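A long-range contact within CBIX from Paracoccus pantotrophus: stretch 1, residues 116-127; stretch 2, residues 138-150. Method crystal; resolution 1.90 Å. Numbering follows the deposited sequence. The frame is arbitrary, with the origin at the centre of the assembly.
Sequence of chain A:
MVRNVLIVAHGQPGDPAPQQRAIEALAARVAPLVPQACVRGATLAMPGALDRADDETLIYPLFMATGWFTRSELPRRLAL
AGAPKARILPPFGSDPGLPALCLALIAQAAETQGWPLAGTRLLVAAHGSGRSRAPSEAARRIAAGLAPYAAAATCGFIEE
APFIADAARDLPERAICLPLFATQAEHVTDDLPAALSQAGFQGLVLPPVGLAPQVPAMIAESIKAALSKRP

Stretch 1, residues 116-127: PLAGTRLLVAAH
Stretch 2 138-150: AARRIAAGLAPYA

The most unusual feature is a CA-H...O contact just after the 3-10 segment 147-149: Ala150 CA lies 3.2 Å from Leu117 O, with an angle of 141° at the hydrogen. No hydrogen bond crosses between the two stretches. The strand and helix meet through apolar side chains; near Ala150, backbone atoms take part as well.

Strand 121-126 and helix 138-146 run nearly antiparallel, at 162°, with axes 8.9 Å apart at closest approach. In the register, Val124 CA and Ala143 CA are 6.3 Å apart, and Ala118 CA and Ala150 CA 4.0 Å. The contact buries 451 Å² in all.

The strand alternates. Leu122, Val124 and Ala126 point toward the helix; Arg121, Leu123 and Ala125 point away. Val124 (chi1 t, 171°) is central. Val124 CG2 meets Leu146 CD1 at 3.9 Å, Ala143 CB at 4.1 Å and Ile142 CG2 at 4.3 Å. Val124 CG1 lies 4.4 Å from Ala139 CB. Ala126 CB also reaches Ala139 CB, at 4.3 Å. Ala139, Ala143 and Ala126 present no more than a CB to this packing. Leu122 (m, t) places CD1 3.9 Å from Leu146 CB and 3.5 Å from Ala150 CB. Leu146 is also m, t. Ile142 is m, m; its CB points toward the strand, but its end leads away.

Before the strand, residues 117-118 form a 3-10 segment. Thr120 (m) ties this turn back: OG1 donates to Pro116 O at 2.9 Å. Gly119 N donates to Pro116 O at 3.0 Å, and Thr120 N to Leu117 O at 3.1 Å. In the second stretch, 147-149 is also 3-10, and Ala150 follows in extended form (phi/psi -127/-173). Leu117 (t, p) sets CG 3.5 Å from Tyr149 O. Ala150 CB approaches Thr120 O at 3.4 Å. Tyr149 is m, and its ring end leads away.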

ATOM      1  N   PRO A 116      13.949   1.587  22.553  1.00 30.24           N
ATOM      2  CA  PRO A 116      14.818   0.663  21.813  1.00 29.73           C
ATOM      3  C   PRO A 116      13.895  -0.257  20.983  1.00 31.26           C
ATOM      4  O   PRO A 116      12.883  -0.753  21.493  1.00 28.95           O
ATOM      5  CB  PRO A 116      15.568  -0.096  22.913  1.00 31.72           C
ATOM      6  CG  PRO A 116      14.686  -0.024  24.094  1.00 36.71           C
ATOM      7  CD  PRO A 116      13.966   1.295  24.001  1.00 32.11           C
ATOM      8  N   LEU A 117      14.220  -0.434  19.698  1.00 27.76           N
ATOM      9  CA  LEU A 117      13.405  -1.245  18.797  1.00 27.50           C
ATOM     10  C   LEU A 117      13.189  -2.671  19.318  1.00 31.70           C
ATOM     11  O   LEU A 117      12.066  -3.173  19.240  1.00 29.77           O
ATOM     12  CB  LEU A 117      13.973  -1.219  17.363  1.00 27.04           C
ATOM     13  CG  LEU A 117      13.075  -1.738  16.240  1.00 31.08           C
ATOM     14  CD1 LEU A 117      11.699  -1.064  16.261  1.00 31.13           C
ATOM     15  CD2 LEU A 117      13.733  -1.532  14.886  1.00 31.49           C
ATOM     16  N   ALA A 118      14.229  -3.275  19.942  1.00 29.21           N
ATOM     17  CA  ALA A 118      14.149  -4.628  20.506  1.00 29.15           C
ATOM     18  C   ALA A 118      13.134  -4.746  21.648  1.00 31.07           C
ATOM     19  O   ALA A 118      12.614  -5.833  21.877  1.00 31.24           O
ATOM     20  CB  ALA A 118      15.529  -5.101  20.964  1.00 30.13           C
ATOM     21  N   GLY A 119      12.829  -3.636  22.336  1.00 26.56           N
ATOM     22  CA  GLY A 119      11.871  -3.606  23.446  1.00 26.30           C
ATOM     23  C   GLY A 119      10.500  -3.018  23.030  1.00 30.31           C
ATOM     24  O   GLY A 119       9.708  -2.675  23.899  1.00 29.57           O
ATOM     25  N   THR A 120      10.232  -2.900  21.710  1.00 26.80           N
ATOM     26  CA  THR A 120       8.982  -2.340  21.181  1.00 26.06           C
ATOM     27  C   THR A 120       8.153  -3.433  20.499  1.00 28.19           C
ATOM     28  O   THR A 120       8.694  -4.241  19.745  1.00 28.52           O
ATOM     29  CB  THR A 120       9.279  -1.138  20.246  1.00 31.27           C
ATOM     30  OG1 THR A 120      10.078  -0.185  20.946  1.00 28.76           O
ATOM     31  CG2 THR A 120       8.008  -0.429  19.756  1.00 30.53           C
ATOM     32  N   ARG A 121       6.834  -3.427  20.751  1.00 22.65           N
ATOM     33  CA  ARG A 121       5.876  -4.365  20.180  1.00 21.67           C
ATOM     34  C   ARG A 121       5.349  -3.748  18.870  1.00 23.49           C
ATOM     35  O   ARG A 121       4.999  -2.564  18.853  1.00 22.32           O
ATOM     36  CB  ARG A 121       4.744  -4.592  21.204  1.00 22.52           C
ATOM     37  CG  ARG A 121       3.614  -5.496  20.778  1.00 35.97           C
ATOM     38  CD  ARG A 121       4.024  -6.957  20.657  1.00 50.44           C
ATOM     39  NE  ARG A 121       2.870  -7.856  20.689  1.00 52.71           N
ATOM     40  CZ  ARG A 121       2.054  -8.062  19.661  1.00 60.90           C
ATOM     41  NH1 ARG A 121       2.240  -7.411  18.514  1.00 32.70           N
ATOM     42  NH2 ARG A 121       1.018  -8.882  19.783  1.00 48.54           N
ATOM     43  N   LEU A 122       5.276  -4.552  17.792  1.00 18.62           N
ATOM     44  CA  LEU A 122       4.823  -4.071  16.487  1.00 18.19           C
ATOM     45  C   LEU A 122       3.485  -4.618  16.051  1.00 19.99           C
ATOM     46  O   LEU A 122       3.218  -5.804  16.219  1.00 20.25           O
ATOM     47  CB  LEU A 122       5.881  -4.352  15.402  1.00 18.18           C
ATOM     48  CG  LEU A 122       7.280  -3.794  15.690  1.00 21.72           C
ATOM     49  CD1 LEU A 122       8.228  -4.139  14.565  1.00 21.48           C
ATOM     50  CD2 LEU A 122       7.237  -2.281  15.947  1.00 22.45           C
ATOM     51  N   LEU A 123       2.642  -3.743  15.480  1.00 16.27           N
ATOM     52  CA  LEU A 123       1.338  -4.123  14.937  1.00 15.87           C
ATOM     53  C   LEU A 123       1.197  -3.630  13.492  1.00 18.91           C
ATOM     54  O   LEU A 123       1.227  -2.424  13.231  1.00 19.09           O
ATOM     55  CB  LEU A 123       0.186  -3.608  15.814  1.00 16.14           C
ATOM     56  CG  LEU A 123      -1.237  -3.972  15.374  1.00 19.98           C
ATOM     57  CD1 LEU A 123      -1.514  -5.487  15.524  1.00 20.90           C
ATOM     58  CD2 LEU A 123      -2.245  -3.165  16.164  1.00 21.89           C
ATOM     59  N   VAL A 124       1.051  -4.570  12.566  1.00 14.87           N
ATOM     60  CA  VAL A 124       0.868  -4.258  11.152  1.00 14.49           C
ATOM     61  C   VAL A 124      -0.656  -4.281  10.949  1.00 18.90           C
ATOM     62  O   VAL A 124      -1.278  -5.339  11.119  1.00 18.48           O
ATOM     63  CB  VAL A 124       1.607  -5.273  10.237  1.00 16.39           C
ATOM     64  CG1 VAL A 124       1.230  -5.078   8.767  1.00 16.34           C
ATOM     65  CG2 VAL A 124       3.125  -5.196  10.434  1.00 15.82           C
ATOM     66  N   ALA A 125      -1.255  -3.112  10.661  1.00 15.57           N
ATOM     67  CA  ALA A 125      -2.708  -3.018  10.444  1.00 15.24           C
ATOM     68  C   ALA A 125      -3.001  -2.961   8.954  1.00 17.70           C
ATOM     69  O   ALA A 125      -2.426  -2.144   8.253  1.00 17.49           O
ATOM     70  CB  ALA A 125      -3.264  -1.781  11.144  1.00 16.02           C
ATOM     71  N   ALA A 126      -3.873  -3.843   8.451  1.00 13.54           N
ATOM     72  CA  ALA A 126      -4.152  -3.881   7.024  1.00 13.90           C
ATOM     73  C   ALA A 126      -5.622  -4.180   6.745  1.00 17.32           C
ATOM     74  O   ALA A 126      -6.340  -4.646   7.634  1.00 16.73           O
ATOM     75  CB  ALA A 126      -3.252  -4.924   6.350  1.00 14.53           C
ATOM     76  N   HIS A 127      -6.074  -3.886   5.520  1.00 14.54           N
ATOM     77  CA  HIS A 127      -7.460  -4.131   5.136  1.00 15.32           C
ATOM     78  C   HIS A 127      -7.787  -5.621   5.194  1.00 21.05           C
ATOM     79  O   HIS A 127      -8.823  -6.006   5.737  1.00 20.29           O
ATOM     80  CB  HIS A 127      -7.753  -3.572   3.727  1.00 16.16           C
ATOM     81  CG  HIS A 127      -9.205  -3.656   3.346  1.00 19.56           C
ATOM     82  ND1 HIS A 127     -10.149  -2.790   3.888  1.00 21.36           N
ATOM     83  CD2 HIS A 127      -9.823  -4.468   2.454  1.00 21.45           C
ATOM     84  CE1 HIS A 127     -11.306  -3.109   3.323  1.00 21.05           C
ATOM     85  NE2 HIS A 127     -11.159  -4.106   2.442  1.00 21.36           N
ATOM     86  N   ALA A 138       0.340 -11.802   2.806  1.00 22.18           N
ATOM     87  CA  ALA A 138       1.313 -10.741   2.525  1.00 21.79           C
ATOM     88  C   ALA A 138       1.597  -9.875   3.765  1.00 24.33           C
ATOM     89  O   ALA A 138       2.755  -9.529   3.998  1.00 23.36           O
ATOM     90  CB  ALA A 138       0.841  -9.883   1.361  1.00 22.72           C
ATOM     91  N   ALA A 139       0.553  -9.533   4.569  1.00 20.06           N
ATOM     92  CA  ALA A 139       0.756  -8.740   5.786  1.00 19.03           C
ATOM     93  C   ALA A 139       1.501  -9.551   6.834  1.00 21.77           C
ATOM     94  O   ALA A 139       2.357  -8.996   7.527  1.00 21.38           O
ATOM     95  CB  ALA A 139      -0.576  -8.232   6.333  1.00 19.73           C
ATOM     96  N   ARG A 140       1.223 -10.877   6.931  1.00 19.35           N
ATOM     97  CA  ARG A 140       1.957 -11.731   7.888  1.00 19.42           C
ATOM     98  C   ARG A 140       3.405 -11.868   7.493  1.00 21.82           C
ATOM     99  O   ARG A 140       4.260 -11.911   8.373  1.00 20.27           O
ATOM    100  CB  ARG A 140       1.303 -13.106   8.072  1.00 19.76           C
ATOM    101  CG  ARG A 140       0.191 -13.075   9.126  1.00 24.93           C
ATOM    102  CD  ARG A 140      -0.422 -14.454   9.356  1.00 31.00           C
ATOM    103  NE  ARG A 140      -1.153 -14.914   8.178  1.00 29.20           N
ATOM    104  CZ  ARG A 140      -2.438 -14.674   7.944  1.00 41.78           C
ATOM    105  NH1 ARG A 140      -3.162 -13.978   8.814  1.00 32.27           N
ATOM    106  NH2 ARG A 140      -3.004 -15.109   6.828  1.00 33.48           N
ATOM    107  N   ARG A 141       3.691 -11.901   6.166  1.00 21.21           N
ATOM    108  CA  ARG A 141       5.081 -11.958   5.674  1.00 21.74           C
ATOM    109  C   ARG A 141       5.819 -10.686   6.119  1.00 24.84           C
ATOM    110  O   ARG A 141       6.981 -10.766   6.539  1.00 23.59           O
ATOM    111  CB  ARG A 141       5.121 -12.060   4.140  1.00 24.24           C
ATOM    112  CG  ARG A 141       5.010 -13.482   3.619  1.00 43.98           C
ATOM    113  CD  ARG A 141       5.419 -13.602   2.153  1.00 55.22           C
ATOM    114  NE  ARG A 141       4.539 -12.876   1.227  1.00 58.25           N
ATOM    115  CZ  ARG A 141       3.378 -13.334   0.765  1.00 67.19           C
ATOM    116  NH1 ARG A 141       2.914 -14.514   1.160  1.00 57.75           N
ATOM    117  NH2 ARG A 141       2.665 -12.610  -0.085  1.00 46.91           N
ATOM    118  N   ILE A 142       5.136  -9.509   6.040  1.00 20.99           N
ATOM    119  CA  ILE A 142       5.717  -8.236   6.500  1.00 20.58           C
ATOM    120  C   ILE A 142       6.023  -8.324   8.017  1.00 24.02           C
ATOM    121  O   ILE A 142       7.165  -8.092   8.424  1.00 22.83           O
ATOM    122  CB  ILE A 142       4.840  -6.985   6.140  1.00 22.97           C
ATOM    123  CG1 ILE A 142       4.680  -6.772   4.596  1.00 23.07           C
ATOM    124  CG2 ILE A 142       5.360  -5.705   6.845  1.00 23.75           C
ATOM    125  CD1 ILE A 142       5.951  -6.386   3.789  1.00 29.60           C
ATOM    126  N   ALA A 143       5.012  -8.667   8.841  1.00 21.55           N
ATOM    127  CA  ALA A 143       5.197  -8.777  10.298  1.00 20.93           C
ATOM    128  C   ALA A 143       6.327  -9.763  10.654  1.00 24.18           C
ATOM    129  O   ALA A 143       7.171  -9.433  11.480  1.00 22.17           O
ATOM    130  CB  ALA A 143       3.899  -9.210  10.971  1.00 21.35           C
ATOM    131  N   ALA A 144       6.358 -10.948  10.006  1.00 23.21           N
ATOM    132  CA  ALA A 144       7.404 -11.954  10.263  1.00 24.16           C
ATOM    133  C   ALA A 144       8.807 -11.447   9.886  1.00 26.97           C
ATOM    134  O   ALA A 144       9.780 -11.853  10.510  1.00 26.00           O
ATOM    135  CB  ALA A 144       7.088 -13.257   9.533  1.00 24.94           C
ATOM    136  N   GLY A 145       8.908 -10.519   8.917  1.00 24.40           N
ATOM    137  CA  GLY A 145      10.190  -9.929   8.507  1.00 23.82           C
ATOM    138  C   GLY A 145      10.644  -8.839   9.472  1.00 25.72           C
ATOM    139  O   GLY A 145      11.840  -8.584   9.584  1.00 24.94           O
ATOM    140  N   LEU A 146       9.689  -8.170  10.156  1.00 21.91           N
ATOM    141  CA  LEU A 146       9.993  -7.115  11.118  1.00 20.41           C
ATOM    142  C   LEU A 146      10.312  -7.686  12.512  1.00 22.21           C
ATOM    143  O   LEU A 146      11.138  -7.126  13.237  1.00 20.97           O
ATOM    144  CB  LEU A 146       8.788  -6.147  11.238  1.00 20.54           C
ATOM    145  CG  LEU A 146       8.380  -5.340  10.009  1.00 24.22           C
ATOM    146  CD1 LEU A 146       6.981  -4.758  10.186  1.00 24.15           C
ATOM    147  CD2 LEU A 146       9.352  -4.219   9.736  1.00 25.21           C
ATOM    148  N   ALA A 147       9.628  -8.785  12.893  1.00 20.96           N
ATOM    149  CA  ALA A 147       9.735  -9.437  14.208  1.00 21.91           C
ATOM    150  C   ALA A 147      11.183  -9.695  14.716  1.00 27.97           C
ATOM    151  O   ALA A 147      11.392  -9.506  15.913  1.00 28.73           O
ATOM    152  CB  ALA A 147       8.924 -10.732  14.236  1.00 22.34           C
ATOM    153  N   PRO A 148      12.179 -10.074  13.849  1.00 26.42           N
ATOM    154  CA  PRO A 148      13.543 -10.299  14.365  1.00 27.01           C
ATOM    155  C   PRO A 148      14.226  -9.042  14.904  1.00 31.57           C
ATOM    156  O   PRO A 148      15.171  -9.153  15.688  1.00 31.92           O
ATOM    157  CB  PRO A 148      14.298 -10.839  13.142  1.00 28.71           C
ATOM    158  CG  PRO A 148      13.273 -11.507  12.349  1.00 33.56           C
ATOM    159  CD  PRO A 148      12.084 -10.575  12.462  1.00 28.53           C
ATOM    160  N   TYR A 149      13.733  -7.849  14.515  1.00 26.58           N
ATOM    161  CA  TYR A 149      14.309  -6.577  14.947  1.00 25.90           C
ATOM    162  C   TYR A 149      13.624  -5.959  16.159  1.00 30.88           C
ATOM    163  O   TYR A 149      14.138  -4.998  16.730  1.00 31.48           O
ATOM    164  CB  TYR A 149      14.340  -5.590  13.767  1.00 25.63           C
ATOM    165  CG  TYR A 149      14.998  -6.163  12.533  1.00 27.23           C
ATOM    166  CD1 TYR A 149      16.384  -6.168  12.394  1.00 28.91           C
ATOM    167  CD2 TYR A 149      14.238  -6.731  11.515  1.00 28.04           C
ATOM    168  CE1 TYR A 149      16.995  -6.715  11.269  1.00 29.14           C
ATOM    169  CE2 TYR A 149      14.838  -7.288  10.389  1.00 29.31           C
ATOM    170  CZ  TYR A 149      16.218  -7.260  10.261  1.00 36.65           C
ATOM    171  OH  TYR A 149      16.803  -7.789   9.141  1.00 35.46           O
ATOM    172  N   ALA A 150      12.479  -6.516  16.566  1.00 28.01           N
ATOM    173  CA  ALA A 150      11.674  -5.974  17.655  1.00 28.36           C
ATOM    174  C   ALA A 150      11.332  -6.987  18.738  1.00 32.06           C
ATOM    175  O   ALA A 150      11.841  -8.109  18.700  1.00 32.33           O
ATOM    176  CB  ALA A 150      10.396  -5.383  17.069  1.00 29.19           C
TER